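Local atomic coordinates of ATPase BagA (PDB entry 6BS3), a protein that forms one of the two subunits of the heterodimeric BagAB complex of Mycobacterium tuberculosis, which hydrolyses ATP to give resistance against nitric oxide and high glycerol. Residues V239-P244 with L315-D320. Residues are numbered along the deposited sequence; the frame is centred on the assembly and turned at random.
With ADP (adenosine-5'-diphosphate), chain C.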
ATOM      1  N   VAL A 239     -16.734   1.369  -1.618  1.00 42.12           N
ATOM      2  CA  VAL A 239     -16.361   0.247  -0.754  1.00 41.61           C
ATOM      3  C   VAL A 239     -16.111  -0.958  -1.638  1.00 45.92           C
ATOM      4  O   VAL A 239     -17.050  -1.558  -2.149  1.00 45.98           O
ATOM      5  CB  VAL A 239     -17.348  -0.045   0.421  1.00 45.37           C
ATOM      6  CG1 VAL A 239     -16.872  -1.246   1.248  1.00 45.19           C
ATOM      7  CG2 VAL A 239     -17.526   1.175   1.323  1.00 44.36           C
ATOM      8  N   ASN A 240     -14.829  -1.286  -1.837  1.00 42.77           N
ATOM      9  CA  ASN A 240     -14.383  -2.405  -2.654  1.00 42.16           C
ATOM     10  C   ASN A 240     -14.338  -3.725  -1.862  1.00 46.46           C
ATOM     11  O   ASN A 240     -14.327  -3.724  -0.621  1.00 44.38           O
ATOM     12  CB  ASN A 240     -12.991  -2.083  -3.232  1.00 42.32           C
ATOM     13  CG  ASN A 240     -12.591  -2.898  -4.439  1.00 53.18           C
ATOM     14  OD1 ASN A 240     -13.431  -3.457  -5.164  1.00 46.48           O
ATOM     15  ND2 ASN A 240     -11.286  -2.981  -4.687  1.00 40.71           N
ATOM     16  N   ARG A 241     -14.302  -4.846  -2.611  1.00 45.39           N
ATOM     17  CA  ARG A 241     -14.169  -6.243  -2.155  1.00 45.81           C
ATOM     18  C   ARG A 241     -15.116  -6.621  -1.021  1.00 51.73           C
ATOM     19  O   ARG A 241     -14.686  -7.126   0.022  1.00 51.51           O
ATOM     20  CB  ARG A 241     -12.720  -6.614  -1.796  1.00 40.99           C
ATOM     21  CG  ARG A 241     -11.720  -6.275  -2.872  1.00 44.68           C
ATOM     22  CD  ARG A 241     -10.468  -7.111  -2.803  1.00 57.20           C
ATOM     23  NE  ARG A 241      -9.811  -7.029  -1.504  1.00 69.86           N
ATOM     24  CZ  ARG A 241      -8.722  -7.709  -1.173  1.00 89.87           C
ATOM     25  NH1 ARG A 241      -8.132  -8.502  -2.062  1.00 79.94           N
ATOM     26  NH2 ARG A 241      -8.206  -7.594   0.043  1.00 82.91           N
ATOM     27  N   ASN A 242     -16.419  -6.409  -1.258  1.00 48.06           N
ATOM     28  CA  ASN A 242     -17.445  -6.794  -0.314  1.00 47.52           C
ATOM     29  C   ASN A 242     -17.598  -8.300  -0.361  1.00 52.42           C
ATOM     30  O   ASN A 242     -17.233  -8.921  -1.356  1.00 50.55           O
ATOM     31  CB  ASN A 242     -18.758  -6.105  -0.638  1.00 44.24           C
ATOM     32  CG  ASN A 242     -18.766  -4.681  -0.178  1.00 61.87           C
ATOM     33  OD1 ASN A 242     -18.937  -4.394   1.026  1.00 49.22           O
ATOM     34  ND2 ASN A 242     -18.572  -3.767  -1.132  1.00 52.13           N
ATOM     35  N   ILE A 243     -18.073  -8.891   0.746  1.00 52.05           N
ATOM     36  CA  ILE A 243     -18.281 -10.339   0.852  1.00 52.23           C
ATOM     37  C   ILE A 243     -19.705 -10.626   1.338  1.00 58.24           C
ATOM     38  O   ILE A 243     -20.290  -9.762   2.000  1.00 57.39           O
ATOM     39  CB  ILE A 243     -17.176 -11.063   1.684  1.00 54.54           C
ATOM     40  CG1 ILE A 243     -17.090 -10.516   3.131  1.00 54.77           C
ATOM     41  CG2 ILE A 243     -15.829 -11.030   0.951  1.00 53.70           C
ATOM     42  CD1 ILE A 243     -16.298 -11.324   4.081  1.00 60.50           C
ATOM     43  N   PRO A 244     -20.257 -11.800   1.022  1.00 57.33           N
ATOM     44  CA  PRO A 244     -21.595 -12.140   1.419  1.00 57.66           C
ATOM     45  C   PRO A 244     -21.682 -12.465   2.912  1.00 62.87           C
ATOM     46  O   PRO A 244     -20.845 -13.132   3.403  1.00 61.22           O
ATOM     47  CB  PRO A 244     -21.852 -13.375   0.570  1.00 59.51           C
ATOM     48  CG  PRO A 244     -20.511 -14.000   0.469  1.00 63.80           C
ATOM     49  CD  PRO A 244     -19.587 -12.834   0.284  1.00 59.01           C
ATOM     50  N   LEU A 315     -18.655  -2.584  -4.430  1.00 42.37           N
ATOM     51  CA  LEU A 315     -18.223  -3.524  -5.437  1.00 42.20           C
ATOM     52  C   LEU A 315     -17.961  -4.883  -4.790  1.00 47.90           C
ATOM     53  O   LEU A 315     -17.553  -4.940  -3.621  1.00 47.27           O
ATOM     54  CB  LEU A 315     -16.965  -3.003  -6.175  1.00 42.11           C
ATOM     55  CG  LEU A 315     -17.168  -1.725  -6.998  1.00 45.41           C
ATOM     56  CD1 LEU A 315     -15.850  -1.218  -7.510  1.00 45.58           C
ATOM     57  CD2 LEU A 315     -18.120  -1.960  -8.169  1.00 44.07           C
ATOM     58  N   PRO A 316     -18.218  -5.995  -5.520  1.00 45.19           N
ATOM     59  CA  PRO A 316     -17.947  -7.315  -4.941  1.00 45.15           C
ATOM     60  C   PRO A 316     -16.458  -7.688  -5.060  1.00 51.59           C
ATOM     61  O   PRO A 316     -15.642  -6.921  -5.591  1.00 51.00           O
ATOM     62  CB  PRO A 316     -18.815  -8.239  -5.807  1.00 46.82           C
ATOM     63  CG  PRO A 316     -18.747  -7.602  -7.184  1.00 50.79           C
ATOM     64  CD  PRO A 316     -18.718  -6.105  -6.914  1.00 46.66           C
ATOM     65  N   THR A 317     -16.115  -8.876  -4.542  1.00 49.67           N
ATOM     66  CA  THR A 317     -14.797  -9.471  -4.642  1.00 49.93           C
ATOM     67  C   THR A 317     -14.846 -10.366  -5.881  1.00 57.44           C
ATOM     68  O   THR A 317     -15.739 -11.216  -5.996  1.00 55.83           O
ATOM     69  CB  THR A 317     -14.502 -10.353  -3.401  1.00 52.16           C
ATOM     70  OG1 THR A 317     -14.472  -9.554  -2.224  1.00 49.70           O
ATOM     71  CG2 THR A 317     -13.204 -11.155  -3.535  1.00 46.76           C
ATOM     72  N   VAL A 318     -13.875 -10.192  -6.782  1.00 58.48           N
ATOM     73  CA  VAL A 318     -13.677 -11.035  -7.964  1.00 60.72           C
ATOM     74  C   VAL A 318     -12.897 -12.268  -7.424  1.00 68.83           C
ATOM     75  O   VAL A 318     -11.803 -12.108  -6.878  1.00 67.09           O
ATOM     76  CB  VAL A 318     -12.932 -10.261  -9.089  1.00 64.75           C
ATOM     77  CG1 VAL A 318     -12.474 -11.204 -10.189  1.00 64.72           C
ATOM     78  CG2 VAL A 318     -13.802  -9.145  -9.662  1.00 64.15           C
ATOM     79  N   SER A 319     -13.453 -13.446  -7.645  1.00 71.31           N
ATOM     80  CA  SER A 319     -13.123 -14.653  -6.849  1.00 73.47           C
ATOM     81  C   SER A 319     -11.658 -15.011  -7.067  1.00 79.32           C
ATOM     82  O   SER A 319     -10.967 -15.285  -6.099  1.00 79.25           O
ATOM     83  CB  SER A 319     -14.013 -15.813  -7.214  1.00 79.30           C
ATOM     84  OG  SER A 319     -13.829 -16.233  -8.561  1.00 92.29           O
ATOM     85  N   ASP A 320     -11.231 -14.940  -8.334  1.00 76.35           N
ATOM     86  CA  ASP A 320      -9.836 -15.183  -8.796  1.00 76.41           C
ATOM     87  C   ASP A 320      -9.158 -13.832  -9.073  1.00 79.97           C
ATOM     88  O   ASP A 320      -9.657 -12.808  -8.567  1.00 79.64           O
ATOM     89  CB  ASP A 320      -9.805 -16.100 -10.021  1.00 78.67           C
ATOM     90  CG  ASP A 320     -10.323 -17.500  -9.739  1.00 93.82           C
ATOM     91  OD1 ASP A 320     -11.473 -17.788 -10.127  1.00 94.12           O
ATOM     92  OD2 ASP A 320      -9.572 -18.291  -9.135  1.00102.45           O
TER
HETATM   93  PB  ADP C 401      -4.365   0.340  -5.723  1.00 42.91           P
HETATM   94  O1B ADP C 401      -4.137   0.980  -7.109  1.00 43.66           O
HETATM   95  O2B ADP C 401      -2.996  -0.003  -5.088  1.00 49.22           O
HETATM   96  O3B ADP C 401      -5.223   1.160  -4.799  1.00 41.74           O
HETATM   97  PA  ADP C 401      -5.166  -2.129  -7.166  1.00 43.89           P
HETATM   98  O1A ADP C 401      -3.776  -2.366  -7.781  1.00 45.13           O
HETATM   99  O2A ADP C 401      -6.149  -1.690  -8.184  1.00 43.04           O
HETATM  100  O3A ADP C 401      -5.055  -1.069  -5.983  1.00 42.93           O
HETATM  101  O5' ADP C 401      -5.639  -3.362  -6.287  1.00 45.43           O
HETATM  102  C5' ADP C 401      -4.862  -4.064  -5.290  1.00 44.12           C
HETATM  103  C4' ADP C 401      -5.002  -5.545  -5.553  1.00 45.72           C
HETATM  104  O4' ADP C 401      -6.371  -5.943  -5.330  1.00 46.42           O
HETATM  105  C3' ADP C 401      -4.657  -6.017  -6.968  1.00 49.81           C
HETATM  106  O3' ADP C 401      -4.018  -7.283  -6.908  1.00 53.27           O
HETATM  107  C2' ADP C 401      -6.028  -6.091  -7.653  1.00 47.49           C
HETATM  108  O2' ADP C 401      -6.075  -6.981  -8.764  1.00 47.19           O
HETATM  109  C1' ADP C 401      -6.912  -6.544  -6.493  1.00 45.50           C
HETATM  110  N9  ADP C 401      -8.321  -6.163  -6.595  1.00 47.04           N
HETATM  111  C8  ADP C 401      -8.833  -4.899  -6.746  1.00 48.39           C
HETATM  112  N7  ADP C 401     -10.144  -4.848  -6.730  1.00 48.19           N
HETATM  113  C5  ADP C 401     -10.523  -6.172  -6.562  1.00 47.04           C
HETATM  114  C6  ADP C 401     -11.786  -6.794  -6.433  1.00 44.98           C
HETATM  115  N6  ADP C 401     -12.948  -6.143  -6.503  1.00 43.84           N
HETATM  116  N1  ADP C 401     -11.811  -8.132  -6.225  1.00 46.36           N
HETATM  117  C2  ADP C 401     -10.652  -8.799  -6.166  1.00 46.22           C
HETATM  118  N3  ADP C 401      -9.408  -8.326  -6.296  1.00 49.12           N
HETATM  119  C4  ADP C 401      -9.410  -6.993  -6.480  1.00 47.61           C
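The carbonyl oxygen of Leu-315 is gripped twice by Asn-242: the backbone N comes in the carbonyl plane at 3.0 Å, and the side-chain ND2 lies above that plane, 2.9 Å from the same O. Chi1 (-78°) sets CG beside the backbone N, and the turn of the amide about chi2 brings ND2 to the same oxygen. One step back, Leu-315 N bonds to Val-239 O, pairing strands 234-242 and 312-316 in parallel at the edge of the sheet. The chain then turns a corner at Arg-241, so Asn-242 N, one residue on, supplies the next bond. Thr-317 OG1, beside its own backbone N, donates to Asn-242 O from above the carbonyl plane (3.0 Å) and touches Arg-241 CB.

These bonds join the C-terminal ends of two neighbouring strands beside the adenine of ADP. Pro-316 O accepts from N6 at 2.9 Å, and Val-318 N gives a nearly straight bond (171°) to N1, so two backbone groups pair with the Watson-Crick edge, as a base would. On the N6/N7 side, Asn-240 OD1 adds a weak bond from N6, while ND2, held by Thr-32 O of the P-loop, lies 3.0 Å from N7. With the corner at Arg-241 goes its aliphatic part lying against the six-membered ring, CG 3.6 Å from C6. Guanine, with a carbonyl O6 and an N1-H, would present the reverse pattern, consistent with a pocket selective for adenine nucleotides.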